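PDB 3BRN: lipocalin, which binds serotonin within a lipocalin beta-barrel and probably serves the soft tick as a biogenic amine-binding protein. Local coordinates for residues S57-G61 with G86-L91; A41-V45 with C153-P157. All blocks are in the same frame, centred on the assembly; numbering follows the deposited sequence.

Contact 1 (S57-G61 with G86-L91); sequences SFTYG and GAGQDL. With SRO (serotonin), chain C.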
loop_
_atom_site.group_PDB
_atom_site.type_symbol
_atom_site.label_atom_id
_atom_site.label_comp_id
_atom_site.label_asym_id
_atom_site.label_seq_id
_atom_site.Cartn_x
_atom_site.Cartn_y
_atom_site.Cartn_z
ATOM N N SER A 57 -9.060 -5.505 -11.941
ATOM C CA SER A 57 -8.146 -4.464 -12.405
ATOM C C SER A 57 -8.023 -3.408 -11.331
ATOM O O SER A 57 -8.972 -3.159 -10.588
ATOM C CB SER A 57 -8.697 -3.789 -13.674
ATOM O OG SER A 57 -8.838 -4.702 -14.742
ATOM N N PHE A 58 -6.874 -2.733 -11.287
ATOM C CA PHE A 58 -6.722 -1.585 -10.411
ATOM C C PHE A 58 -5.756 -0.615 -11.049
ATOM O O PHE A 58 -4.981 -0.990 -11.929
ATOM C CB PHE A 58 -6.229 -1.995 -9.016
ATOM C CG PHE A 58 -4.791 -2.426 -8.981
ATOM C CD1 PHE A 58 -4.421 -3.674 -9.445
ATOM C CD2 PHE A 58 -3.811 -1.581 -8.482
ATOM C CE1 PHE A 58 -3.106 -4.047 -9.477
ATOM C CE2 PHE A 58 -2.492 -1.953 -8.491
ATOM C CZ PHE A 58 -2.133 -3.206 -8.962
ATOM N N THR A 59 -5.916 0.654 -10.710
ATOM C CA THR A 59 -5.047 1.708 -11.223
ATOM C C THR A 59 -3.917 1.971 -10.232
ATOM O O THR A 59 -4.112 1.886 -9.018
ATOM C CB THR A 59 -5.835 3.002 -11.453
ATOM O OG1 THR A 59 -6.942 2.740 -12.331
ATOM C CG2 THR A 59 -4.943 4.100 -12.060
ATOM N N TYR A 60 -2.732 2.233 -10.767
ATOM C CA TYR A 60 -1.574 2.583 -9.964
ATOM C C TYR A 60 -0.752 3.606 -10.724
ATOM O O TYR A 60 -0.996 3.865 -11.916
ATOM C CB TYR A 60 -0.732 1.350 -9.654
ATOM C CG TYR A 60 0.049 0.824 -10.828
ATOM C CD1 TYR A 60 -0.530 -0.061 -11.725
ATOM C CD2 TYR A 60 1.390 1.171 -11.015
ATOM C CE1 TYR A 60 0.176 -0.541 -12.810
ATOM C CE2 TYR A 60 2.111 0.677 -12.091
ATOM C CZ TYR A 60 1.491 -0.179 -12.990
ATOM O OH TYR A 60 2.195 -0.712 -14.053
ATOM N N GLY A 61 0.102 4.314 -10.008
ATOM C CA GLY A 61 0.836 5.385 -10.644
ATOM C C GLY A 61 1.884 6.015 -9.774
ATOM O O GLY A 61 2.331 5.444 -8.781
ATOM N N GLY A 86 1.176 -7.825 -14.217
ATOM C CA GLY A 86 1.067 -6.814 -15.269
ATOM C C GLY A 86 1.356 -5.385 -14.851
ATOM O O GLY A 86 0.948 -4.434 -15.532
ATOM N N ALA A 87 2.152 -5.228 -13.799
ATOM C CA ALA A 87 2.502 -3.906 -13.297
ATOM C C ALA A 87 3.996 -3.626 -13.473
ATOM O O ALA A 87 4.532 -2.671 -12.906
ATOM C CB ALA A 87 2.087 -3.767 -11.829
ATOM N N GLY A 88 4.660 -4.465 -14.261
ATOM C CA GLY A 88 6.065 -4.272 -14.569
ATOM C C GLY A 88 6.970 -4.646 -13.412
ATOM O O GLY A 88 6.662 -5.553 -12.639
ATOM N N GLN A 89 8.092 -3.943 -13.293
ATOM C CA GLN A 89 9.239 -4.451 -12.550
ATOM C C GLN A 89 9.265 -3.894 -11.130
ATOM O O GLN A 89 10.279 -3.981 -10.437
ATOM C CB GLN A 89 10.542 -4.107 -13.273
ATOM C CG GLN A 89 11.059 -5.213 -14.179
ATOM C CD GLN A 89 11.229 -6.531 -13.452
ATOM O OE1 GLN A 89 11.741 -6.574 -12.332
ATOM N NE2 GLN A 89 10.801 -7.618 -14.084
ATOM N N ASP A 90 8.144 -3.322 -10.703
ATOM C CA ASP A 90 8.016 -2.804 -9.346
ATOM C C ASP A 90 6.942 -3.556 -8.567
ATOM O O ASP A 90 7.248 -4.331 -7.661
ATOM C CB ASP A 90 7.696 -1.308 -9.372
ATOM C CG ASP A 90 6.879 -0.908 -10.584
ATOM O OD1 ASP A 90 6.153 -1.769 -11.125
ATOM O OD2 ASP A 90 6.962 0.268 -10.996
ATOM N N LEU A 91 5.685 -3.323 -8.928
ATOM C CA LEU A 91 4.564 -3.779 -8.125
ATOM C C LEU A 91 4.179 -5.239 -8.367
ATOM O O LEU A 91 3.487 -5.847 -7.545
ATOM C CB LEU A 91 3.374 -2.847 -8.354
ATOM C CG LEU A 91 2.321 -2.661 -7.269
ATOM C CD1 LEU A 91 2.968 -2.305 -5.929
ATOM C CD2 LEU A 91 1.356 -1.572 -7.726
HETATM O OH SRO C . -4.228 -3.083 -5.307
HETATM C CZ3 SRO C . -3.079 -3.115 -4.555
HETATM C CH2 SRO C . -1.985 -3.794 -5.085
HETATM C CZ2 SRO C . -0.752 -3.763 -4.429
HETATM C CE2 SRO C . -0.702 -3.096 -3.214
HETATM N NE1 SRO C . 0.262 -2.903 -2.278
HETATM C CD1 SRO C . -0.233 -2.141 -1.275
HETATM C CG SRO C . -1.572 -1.858 -1.550
HETATM C CD2 SRO C . -1.858 -2.482 -2.762
HETATM C CE3 SRO C . -2.993 -2.498 -3.415
HETATM C CB SRO C . -2.513 -1.072 -0.671
HETATM C CA SRO C . -3.622 -1.989 -0.118
HETATM N NZ SRO C . -4.604 -1.159 0.588
#
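The Tyr60 ring packs obliquely against the methyl of Ala87, with Tyr60 CZ 3.8 Å from Ala87 CB. This places its hydroxyl close to the turn backbone, Tyr60 OH standing 3.3 Å from Ala87 O. Leu91 CD2 also meets this side chain, 4.1 Å from Tyr60 CB, and reaches the edge of the Phe58 ring, where Phe58 CE2 and Leu91 CD2 are 3.9 Å apart. Phe58 and Tyr60, two residues apart on strand 55-64, both extend from the inner side of the barrel wall, whereas the intervening Thr59 packs on Leu44. The partner segment, 86-91, is a turn followed by a weakly bonded helix. Gly86 and Gly88 take positive phi values that let the chain bend sharply around Ala87. Asp90 OD1 accepts a hydrogen bond from Leu91 N (2.7 Å), and Ser92 OG receives one from Ala87 N. The serotonin hydroxyl sits over one face of the Phe58 ring, its OH atom 3.5 Å from Phe58 CD2. With no clear hydrogen bond across it, the contact joins strand 55-64 to the turn after strand 81-85 mainly by apolar packing, and the ring edge that meets Leu91 belongs to a pocket side chain whose face meets the amine's hydroxyl end.

Contact 2 (A41-V45 with C153-P157); sequences AYVLV and CPPLP. With SRO (serotonin), chain C.
Two extended segments run in roughly the same direction, side by side, and no hydrogen bond joins them. Residues 42-44 form a beta strand, flanked by Ala41 and Val45 with phi near -60° to -65°; residues 153-157 follow a polyproline II-like path, with phi near -60° to -70° and psi between 134° and 163°. They are in closest register at Tyr42 and Leu156, whose CA atoms are 7.9 Å apart. Leu156 (chi1 m, chi2 t) is the main bump, filling the hollow between the Tyr42 and Leu44 side chains: Leu156 CD2 lies 3.3 Å from Tyr42 CG, and Leu156 CB 4.1 Å from Leu44 CD2. Tyr42, in the p rotamer, sends its ring obliquely past Leu156 to Pro157, whose endo-puckered CG sits 3.0 Å from Tyr42 OH and 3.5 Å from Tyr42 CZ. Leu44 CD1 is 3.7 Å from the terminal Pro157 OXT. Val43 points away from the tail into the barrel, with Val43 CG2 3.7 Å from serotonin CE3. This is a C-terminal tail packed outside a lipocalin wall, its start tied beside the strand by the Cys153-Cys40 disulfide. Strand 42-44 lies between strands 26-32 and 55-64; Leu156 also touches Tyr28, and the Tyr42 hydroxyl is hydrogen-bonded to Ile69 O, on strand 67-78.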
loop_
_atom_site.group_PDB
_atom_site.type_symbol
_atom_site.label_atom_id
_atom_site.label_comp_id
_atom_site.label_asym_id
_atom_site.label_seq_id
_atom_site.Cartn_x
_atom_site.Cartn_y
_atom_site.Cartn_z
ATOM N N ALA A 41 4.399 7.277 -5.366
ATOM C CA ALA A 41 3.840 6.019 -5.860
ATOM C C ALA A 41 2.528 5.740 -5.132
ATOM O O ALA A 41 2.406 6.024 -3.941
ATOM C CB ALA A 41 4.840 4.871 -5.646
ATOM N N TYR A 42 1.509 5.292 -5.861
ATOM C CA TYR A 42 0.201 5.070 -5.250
ATOM C C TYR A 42 -0.593 4.006 -6.004
ATOM O O TYR A 42 -0.207 3.575 -7.079
ATOM C CB TYR A 42 -0.625 6.366 -5.260
ATOM C CG TYR A 42 -1.190 6.688 -6.638
ATOM C CD1 TYR A 42 -0.425 7.381 -7.579
ATOM C CD2 TYR A 42 -2.462 6.244 -7.020
ATOM C CE1 TYR A 42 -0.906 7.628 -8.856
ATOM C CE2 TYR A 42 -2.959 6.488 -8.313
ATOM C CZ TYR A 42 -2.151 7.151 -9.232
ATOM O OH TYR A 42 -2.602 7.417 -10.513
ATOM N N VAL A 43 -1.593 3.462 -5.324
ATOM C CA VAL A 43 -2.570 2.589 -5.946
ATOM C C VAL A 43 -3.921 3.204 -5.635
ATOM O O VAL A 43 -4.051 3.928 -4.652
ATOM C CB VAL A 43 -2.540 1.146 -5.354
ATOM C CG1 VAL A 43 -1.255 0.439 -5.720
ATOM C CG2 VAL A 43 -2.771 1.154 -3.826
ATOM N N LEU A 44 -4.900 2.972 -6.512
ATOM C CA LEU A 44 -6.282 3.322 -6.217
ATOM C C LEU A 44 -7.003 2.039 -5.820
ATOM O O LEU A 44 -6.723 0.979 -6.388
ATOM C CB LEU A 44 -6.967 3.914 -7.461
ATOM C CG LEU A 44 -6.554 5.322 -7.914
ATOM C CD1 LEU A 44 -7.496 5.818 -9.027
ATOM C CD2 LEU A 44 -6.599 6.286 -6.749
ATOM N N VAL A 45 -7.930 2.124 -4.866
ATOM C CA VAL A 45 -8.772 0.966 -4.542
ATOM C C VAL A 45 -9.594 0.563 -5.791
ATOM O O VAL A 45 -9.906 1.419 -6.623
ATOM C CB VAL A 45 -9.692 1.232 -3.317
ATOM C CG1 VAL A 45 -8.911 1.884 -2.184
ATOM C CG2 VAL A 45 -10.920 2.061 -3.710
ATOM N N CYS A 153 3.465 16.030 -3.104
ATOM C CA CYS A 153 2.813 15.066 -3.991
ATOM C C CYS A 153 1.401 15.535 -4.359
ATOM O O CYS A 153 0.629 15.920 -3.487
ATOM C CB CYS A 153 2.732 13.679 -3.322
ATOM S SG CYS A 153 4.306 12.758 -3.224
ATOM N N PRO A 154 1.035 15.456 -5.648
ATOM C CA PRO A 154 -0.338 15.825 -5.986
ATOM C C PRO A 154 -1.354 14.909 -5.292
ATOM O O PRO A 154 -0.967 13.883 -4.717
ATOM C CB PRO A 154 -0.395 15.634 -7.512
ATOM C CG PRO A 154 1.034 15.610 -7.965
ATOM C CD PRO A 154 1.798 15.000 -6.821
ATOM N N PRO A 155 -2.625 15.337 -5.235
ATOM C CA PRO A 155 -3.695 14.494 -4.700
ATOM C C PRO A 155 -3.932 13.326 -5.643
ATOM O O PRO A 155 -3.505 13.374 -6.796
ATOM C CB PRO A 155 -4.917 15.424 -4.705
ATOM C CG PRO A 155 -4.364 16.805 -4.837
ATOM C CD PRO A 155 -3.128 16.653 -5.660
ATOM N N LEU A 156 -4.571 12.269 -5.154
ATOM C CA LEU A 156 -4.802 11.104 -5.996
ATOM C C LEU A 156 -5.813 11.430 -7.083
ATOM O O LEU A 156 -6.725 12.235 -6.864
ATOM C CB LEU A 156 -5.247 9.877 -5.172
ATOM C CG LEU A 156 -4.192 9.302 -4.218
ATOM C CD1 LEU A 156 -4.676 8.035 -3.506
ATOM C CD2 LEU A 156 -2.916 9.019 -4.973
ATOM N N PRO A 157 -5.572 10.911 -8.297
ATOM C CA PRO A 157 -6.521 11.025 -9.402
ATOM C C PRO A 157 -7.880 10.420 -9.031
ATOM O O PRO A 157 -8.934 10.938 -9.398
ATOM C CB PRO A 157 -5.859 10.217 -10.530
ATOM C CG PRO A 157 -4.733 9.454 -9.889
ATOM C CD PRO A 157 -4.320 10.253 -8.702
ATOM O OXT PRO A 157 -7.966 9.443 -8.286
HETATM O OH SRO C . -4.228 -3.083 -5.307
HETATM C CZ3 SRO C . -3.079 -3.115 -4.555
HETATM C CH2 SRO C . -1.985 -3.794 -5.085
HETATM C CZ2 SRO C . -0.752 -3.763 -4.429
HETATM C CE2 SRO C . -0.702 -3.096 -3.214
HETATM N NE1 SRO C . 0.262 -2.903 -2.278
HETATM C CD1 SRO C . -0.233 -2.141 -1.275
HETATM C CG SRO C . -1.572 -1.858 -1.550
HETATM C CD2 SRO C . -1.858 -2.482 -2.762
HETATM C CE3 SRO C . -2.993 -2.498 -3.415
HETATM C CB SRO C . -2.513 -1.072 -0.671
HETATM C CA SRO C . -3.622 -1.989 -0.118
HETATM N NZ SRO C . -4.604 -1.159 0.588
#

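From the N terminus, the chain first reaches 41-45, the opening half of contact 2, and soon afterwards 57-61, the opening half of contact 1. Strands 67-78 and 81-85 then carry it to 86-91, which closes the smaller loop. The remaining barrel strands and helix 131-140 follow before 153-157 closes the larger one, so contact 1 is nested within contact 2. Their centres are 13 Å apart, and they join where strands 42-44 and 55-64 pair antiparallel, with probable hydrogen bonds Thr59 O to Leu44 N (2.8 Å) and Gly61 N to Tyr42 O (3.0 Å). Contact 1 joins the wall to the turn after strand 81-85, whereas contact 2 lays the C-terminal tail on its outer face; Phe58 and Val43 touch serotonin.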